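Local structure of glycoside Hydrolase Family 43_12 (Metagenome, 7JVH) at residues 433-438 / 460-465; 441-446 / 559-564. The protein is a family 43 (subfamily 12) glycoside hydrolase that probably cleaves glycosidic bonds in plant cell-wall polysaccharides. One frame throughout, in Å; residues are numbered along the deposited sequence.

Contact 1 (433-438 / 460-465); sequences ALFHRQ and GLICYQ
Phe-435 carries this contact. The outer end of its ring, atoms CE1 and CZ, rests against Ile-462 and Tyr-464, which sit side by side. Ile-462 meets the ring at its edge, in the ring plane, with CG2 3.8 Å from Phe-435 CE1. Tyr-464 CB lies 3.8 Å from the same Phe-435 CE1 and approaches at an oblique angle. The two aromatic rings are 5.3 Å apart between centroids and their planes are inclined by 41°, so they form neither a stack nor an edge-to-face pair. Tyr-464 CG is anti to the backbone N (chi1 -170°). This turns the phenol across Phe-435 at about a right angle, and the near side of the tyrosine ring, CG and CD2, meets Phe-435 CZ. The other branch of Ile-462 reaches to Ala-433, where CD1 is 3.9 Å from Ala-433 CB. No hydrogen bond crosses the contact, which is apolar and buried throughout. With an alanine at Phe-435, Ile-462 CG2 and Tyr-464 CB would probably lose their shared partner, opening a gap beside Leu-560. Strand segments 433-437 and 460-464 run in the same general direction, with axes 8.6 Å apart at closest approach and inclined by 52°. They are not direct neighbours. Strand 560-566 lies between them, antiparallel to both, in a six-stranded sheet of the concanavalin A-like domain. Its Leu-560 packs against both Phe-435 and Tyr-464. Phe-435 also bonds through its backbone to Val-398, and strand 458-464 continues the sheet toward strand 469-477.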
loop_
_atom_site.group_PDB
_atom_site.type_symbol
_atom_site.label_atom_id
_atom_site.label_comp_id
_atom_site.label_asym_id
_atom_site.label_seq_id
_atom_site.Cartn_x
_atom_site.Cartn_y
_atom_site.Cartn_z
ATOM N N ALA A 433 6.408 -12.971 -11.403
ATOM C CA ALA A 433 5.370 -12.080 -11.876
ATOM C C ALA A 433 5.659 -10.642 -11.408
ATOM O O ALA A 433 6.152 -10.430 -10.314
ATOM C CB ALA A 433 4.021 -12.551 -11.383
ATOM N N LEU A 434 5.378 -9.664 -12.276
ATOM C CA LEU A 434 5.539 -8.247 -11.969
ATOM C C LEU A 434 4.164 -7.607 -11.955
ATOM O O LEU A 434 3.371 -7.834 -12.866
ATOM C CB LEU A 434 6.463 -7.554 -12.969
ATOM C CG LEU A 434 7.156 -6.280 -12.506
ATOM C CD1 LEU A 434 8.000 -6.522 -11.272
ATOM C CD2 LEU A 434 8.002 -5.712 -13.634
ATOM N N PHE A 435 3.890 -6.820 -10.899
ATOM C CA PHE A 435 2.553 -6.383 -10.564
ATOM C C PHE A 435 2.447 -4.870 -10.428
ATOM O O PHE A 435 3.388 -4.184 -10.013
ATOM C CB PHE A 435 2.087 -7.010 -9.254
ATOM C CG PHE A 435 1.700 -8.463 -9.369
ATOM C CD1 PHE A 435 0.590 -8.847 -10.111
ATOM C CD2 PHE A 435 2.440 -9.449 -8.712
ATOM C CE1 PHE A 435 0.231 -10.169 -10.209
ATOM C CE2 PHE A 435 2.081 -10.780 -8.810
ATOM C CZ PHE A 435 0.975 -11.147 -9.549
ATOM N N HIS A 436 1.254 -4.378 -10.776
ATOM C CA HIS A 436 0.855 -2.997 -10.691
ATOM C C HIS A 436 -0.399 -3.013 -9.837
ATOM O O HIS A 436 -1.290 -3.834 -10.066
ATOM C CB HIS A 436 0.542 -2.470 -12.088
ATOM C CG HIS A 436 0.258 -0.999 -12.135
ATOM N ND1 HIS A 436 -0.911 -0.453 -11.646
ATOM C CD2 HIS A 436 0.988 0.039 -12.614
ATOM C CE1 HIS A 436 -0.884 0.854 -11.828
ATOM N NE2 HIS A 436 0.257 1.176 -12.407
ATOM N N ARG A 437 -0.464 -2.108 -8.850
ATOM C CA ARG A 437 -1.613 -1.999 -7.975
ATOM C C ARG A 437 -2.854 -1.636 -8.768
ATOM O O ARG A 437 -2.786 -0.856 -9.722
ATOM C CB ARG A 437 -1.358 -0.925 -6.914
ATOM C CG ARG A 437 -0.277 -1.282 -5.907
ATOM C CD ARG A 437 0.148 -0.035 -5.175
ATOM N NE ARG A 437 1.137 -0.210 -4.116
ATOM C CZ ARG A 437 2.438 -0.408 -4.320
ATOM N NH1 ARG A 437 2.951 -0.529 -5.542
ATOM N NH2 ARG A 437 3.258 -0.503 -3.291
ATOM N N GLN A 438 -3.991 -2.228 -8.387
ATOM C CA GLN A 438 -5.294 -1.824 -8.900
ATOM C C GLN A 438 -5.619 -0.485 -8.236
ATOM O O GLN A 438 -5.920 -0.426 -7.029
ATOM C CB GLN A 438 -6.367 -2.861 -8.606
ATOM C CG GLN A 438 -7.751 -2.457 -9.066
ATOM C CD GLN A 438 -8.739 -3.621 -9.170
ATOM O OE1 GLN A 438 -8.373 -4.776 -9.006
ATOM N NE2 GLN A 438 -9.996 -3.306 -9.466
ATOM N N GLY A 460 1.542 -15.129 -19.182
ATOM C CA GLY A 460 0.272 -14.454 -19.255
ATOM C C GLY A 460 0.025 -13.295 -18.323
ATOM O O GLY A 460 0.951 -12.624 -17.882
ATOM N N LEU A 461 -1.261 -13.069 -18.045
ATOM C CA LEU A 461 -1.770 -11.877 -17.396
ATOM C C LEU A 461 -2.514 -12.301 -16.149
ATOM O O LEU A 461 -3.298 -13.245 -16.192
ATOM C CB LEU A 461 -2.722 -11.145 -18.370
ATOM C CG LEU A 461 -3.583 -10.012 -17.829
ATOM C CD1 LEU A 461 -2.745 -8.778 -17.522
ATOM C CD2 LEU A 461 -4.672 -9.708 -18.833
ATOM N N ILE A 462 -2.297 -11.566 -15.055
ATOM C CA ILE A 462 -2.762 -11.949 -13.724
ATOM C C ILE A 462 -3.483 -10.806 -13.008
ATOM O O ILE A 462 -2.996 -9.673 -12.988
ATOM C CB ILE A 462 -1.583 -12.371 -12.819
ATOM C CG1 ILE A 462 -0.702 -13.403 -13.513
ATOM C CG2 ILE A 462 -2.111 -12.908 -11.494
ATOM C CD1 ILE A 462 0.525 -13.785 -12.735
ATOM N N CYS A 463 -4.639 -11.129 -12.415
ATOM C CA CYS A 463 -5.311 -10.313 -11.413
ATOM C C CYS A 463 -5.225 -11.085 -10.067
ATOM O O CYS A 463 -5.734 -12.206 -9.949
ATOM C CB CYS A 463 -6.764 -10.042 -11.828
ATOM S SG CYS A 463 -6.952 -9.281 -13.473
ATOM N N TYR A 464 -4.585 -10.458 -9.069
ATOM C CA TYR A 464 -4.115 -11.115 -7.853
ATOM C C TYR A 464 -4.515 -10.343 -6.597
ATOM O O TYR A 464 -4.133 -9.190 -6.428
ATOM C CB TYR A 464 -2.586 -11.172 -7.902
ATOM C CG TYR A 464 -1.909 -12.025 -6.850
ATOM C CD1 TYR A 464 -1.573 -11.503 -5.593
ATOM C CD2 TYR A 464 -1.528 -13.335 -7.134
ATOM C CE1 TYR A 464 -0.929 -12.286 -4.646
ATOM C CE2 TYR A 464 -0.855 -14.107 -6.205
ATOM C CZ TYR A 464 -0.571 -13.579 -4.953
ATOM O OH TYR A 464 0.065 -14.314 -3.965
ATOM N N GLN A 465 -5.263 -11.000 -5.706
ATOM C CA GLN A 465 -5.512 -10.513 -4.346
ATOM C C GLN A 465 -4.569 -11.251 -3.386
ATOM O O GLN A 465 -3.760 -10.631 -2.688
ATOM C CB GLN A 465 -6.977 -10.721 -3.973
ATOM C CG GLN A 465 -7.372 -10.448 -2.523
ATOM C CD GLN A 465 -6.849 -9.122 -1.969
ATOM O OE1 GLN A 465 -6.125 -9.143 -0.987
ATOM N NE2 GLN A 465 -7.194 -7.987 -2.588
#

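Contact 2 (441-446 / 559-564); sequences IKYTAQ and ALVGMG
The Tyr-443 ring meets Val-561 obliquely, while Ala-445 of its own strand lies at the ring edge, in the ring plane. Ala-445 CB is 3.7 Å from Tyr-443 CE1. A second ring, Tyr-35, also meets Tyr-443, with the planes at about 40°. Across the contact the phenol end does most of the touching. Tyr-443 OH is 3.4 Å from both CB and CG2 of Val-561, and Tyr-443 CZ follows at 4.1 Å from Val-561 CB. The two side chains come from opposite directions. Tyr-443 CG sits between its backbone N and carbonyl carbon (chi1 85°), an arrangement that sends the ring along the strand beside Ala-445 as well as across to Val-561. Ala-445 adds a looser apolar contact, with CB 4.4 Å from Val-561 CG2. Val-561 CG2 thus faces both residues of the opposing strand. No hydrogen bond joins the two segments. The contact links the two sheets of the concanavalin A-like sandwich. Val-519 and Thr-521 of strand 515-522 also touch Tyr-443, and Phe-33 of strand 28-37 touches Val-561. Strand 442-451 runs between strands 28-37 and 515-522, antiparallel to both, in one sheet. Strand 560-566 runs in the other, between strands 433-437 and 458-464.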
loop_
_atom_site.group_PDB
_atom_site.type_symbol
_atom_site.label_atom_id
_atom_site.label_comp_id
_atom_site.label_asym_id
_atom_site.label_seq_id
_atom_site.Cartn_x
_atom_site.Cartn_y
_atom_site.Cartn_z
ATOM N N ILE A 441 -11.601 1.172 -9.255
ATOM C CA ILE A 441 -12.647 0.150 -9.217
ATOM C C ILE A 441 -12.914 -0.330 -10.643
ATOM O O ILE A 441 -13.062 -1.527 -10.890
ATOM C CB ILE A 441 -13.951 0.692 -8.602
ATOM C CG1 ILE A 441 -13.690 1.292 -7.220
ATOM C CG2 ILE A 441 -14.964 -0.435 -8.465
ATOM C CD1 ILE A 441 -14.891 2.003 -6.641
ATOM N N LYS A 442 -12.980 0.628 -11.571
ATOM C CA LYS A 442 -13.166 0.349 -12.994
ATOM C C LYS A 442 -11.865 0.579 -13.745
ATOM O O LYS A 442 -11.357 1.685 -13.766
ATOM C CB LYS A 442 -14.237 1.248 -13.582
ATOM C CG LYS A 442 -15.654 0.830 -13.256
ATOM C CD LYS A 442 -16.642 1.823 -13.852
ATOM C CE LYS A 442 -18.068 1.368 -13.589
ATOM N NZ LYS A 442 -19.046 2.357 -14.155
ATOM N N TYR A 443 -11.322 -0.482 -14.342
ATOM C CA TYR A 443 -10.101 -0.375 -15.118
ATOM C C TYR A 443 -10.084 -1.367 -16.283
ATOM O O TYR A 443 -10.903 -2.282 -16.372
ATOM C CB TYR A 443 -8.830 -0.485 -14.234
ATOM C CG TYR A 443 -8.346 -1.881 -13.931
ATOM C CD1 TYR A 443 -7.424 -2.517 -14.765
ATOM C CD2 TYR A 443 -8.783 -2.568 -12.800
ATOM C CE1 TYR A 443 -6.970 -3.790 -14.497
ATOM C CE2 TYR A 443 -8.315 -3.835 -12.507
ATOM C CZ TYR A 443 -7.419 -4.442 -13.362
ATOM O OH TYR A 443 -6.979 -5.727 -13.079
ATOM N N THR A 444 -9.145 -1.117 -17.191
ATOM C CA THR A 444 -8.921 -1.887 -18.385
ATOM C C THR A 444 -7.419 -1.910 -18.529
ATOM O O THR A 444 -6.765 -0.882 -18.400
ATOM C CB THR A 444 -9.571 -1.239 -19.638
ATOM O OG1 THR A 444 -10.985 -1.146 -19.444
ATOM C CG2 THR A 444 -9.303 -2.052 -20.896
ATOM N N ALA A 445 -6.872 -3.105 -18.770
ATOM C CA ALA A 445 -5.444 -3.294 -18.898
ATOM C C ALA A 445 -5.189 -4.308 -19.980
ATOM O O ALA A 445 -6.039 -5.165 -20.254
ATOM C CB ALA A 445 -4.876 -3.770 -17.566
ATOM N N GLN A 446 -4.014 -4.206 -20.601
ATOM C CA GLN A 446 -3.551 -5.215 -21.528
ATOM C C GLN A 446 -2.035 -5.340 -21.535
ATOM O O GLN A 446 -1.325 -4.402 -21.188
ATOM C CB GLN A 446 -4.038 -4.883 -22.930
ATOM C CG GLN A 446 -3.737 -3.463 -23.353
ATOM C CD GLN A 446 -3.700 -3.316 -24.847
ATOM O OE1 GLN A 446 -4.636 -2.811 -25.448
ATOM N NE2 GLN A 446 -2.608 -3.759 -25.452
ATOM N N ALA A 559 -6.010 -5.478 -4.614
ATOM C CA ALA A 559 -5.734 -6.310 -5.772
ATOM C C ALA A 559 -4.606 -5.734 -6.612
ATOM O O ALA A 559 -4.299 -4.539 -6.537
ATOM C CB ALA A 559 -6.991 -6.489 -6.622
ATOM N N LEU A 560 -4.002 -6.612 -7.419
ATOM C CA LEU A 560 -2.882 -6.294 -8.284
ATOM C C LEU A 560 -3.213 -6.804 -9.681
ATOM O O LEU A 560 -3.991 -7.732 -9.838
ATOM C CB LEU A 560 -1.604 -6.970 -7.785
ATOM C CG LEU A 560 -1.215 -6.684 -6.326
ATOM C CD1 LEU A 560 -0.168 -7.670 -5.857
ATOM C CD2 LEU A 560 -0.710 -5.255 -6.145
ATOM N N VAL A 561 -2.599 -6.189 -10.694
ATOM C CA VAL A 561 -2.667 -6.656 -12.051
ATOM C C VAL A 561 -1.246 -6.655 -12.584
ATOM O O VAL A 561 -0.468 -5.752 -12.307
ATOM C CB VAL A 561 -3.621 -5.783 -12.917
ATOM C CG1 VAL A 561 -3.082 -4.372 -13.101
ATOM C CG2 VAL A 561 -3.879 -6.440 -14.270
ATOM N N GLY A 562 -0.893 -7.698 -13.334
ATOM C CA GLY A 562 0.445 -7.812 -13.857
ATOM C C GLY A 562 0.633 -8.973 -14.825
ATOM O O GLY A 562 -0.326 -9.640 -15.199
HETATM N N MSE A 563 1.893 -9.190 -15.205
HETATM C CA MSE A 563 2.260 -10.279 -16.081
HETATM C C MSE A 563 3.146 -11.252 -15.300
HETATM O O MSE A 563 3.867 -10.862 -14.390
HETATM C CB MSE A 563 2.899 -9.729 -17.364
HETATM C CG MSE A 563 4.129 -8.868 -17.180
HETATM SE SE MSE A 563 4.129 -7.161 -18.204
HETATM C CE MSE A 563 4.329 -5.841 -16.779
ATOM N N GLY A 564 3.067 -12.542 -15.651
ATOM C CA GLY A 564 3.856 -13.559 -14.984
ATOM C C GLY A 564 4.105 -14.785 -15.821
ATOM O O GLY A 564 3.501 -14.955 -16.866
#

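Both contacts are buried and without a hydrogen bond across, and strand 560-566 ties them together. Contact 1 lies within one sheet and spans that strand from neighbour to neighbour. Contact 2 joins the strand to the facing sheet, so Val-561 points into the sandwich while Leu-560 lies with the side chains of contact 1 on the other side. Backbone pairing links them directly: His-436 N to Val-561 O at 2.7 Å and Ile-462 N to Gly-562 O at 2.8 Å are probable hydrogen bonds. Gln-438 also packs on Tyr-443. Contact 1 is wholly carbon to carbon, whereas in contact 2 a phenol hydroxyl lies against valine carbons.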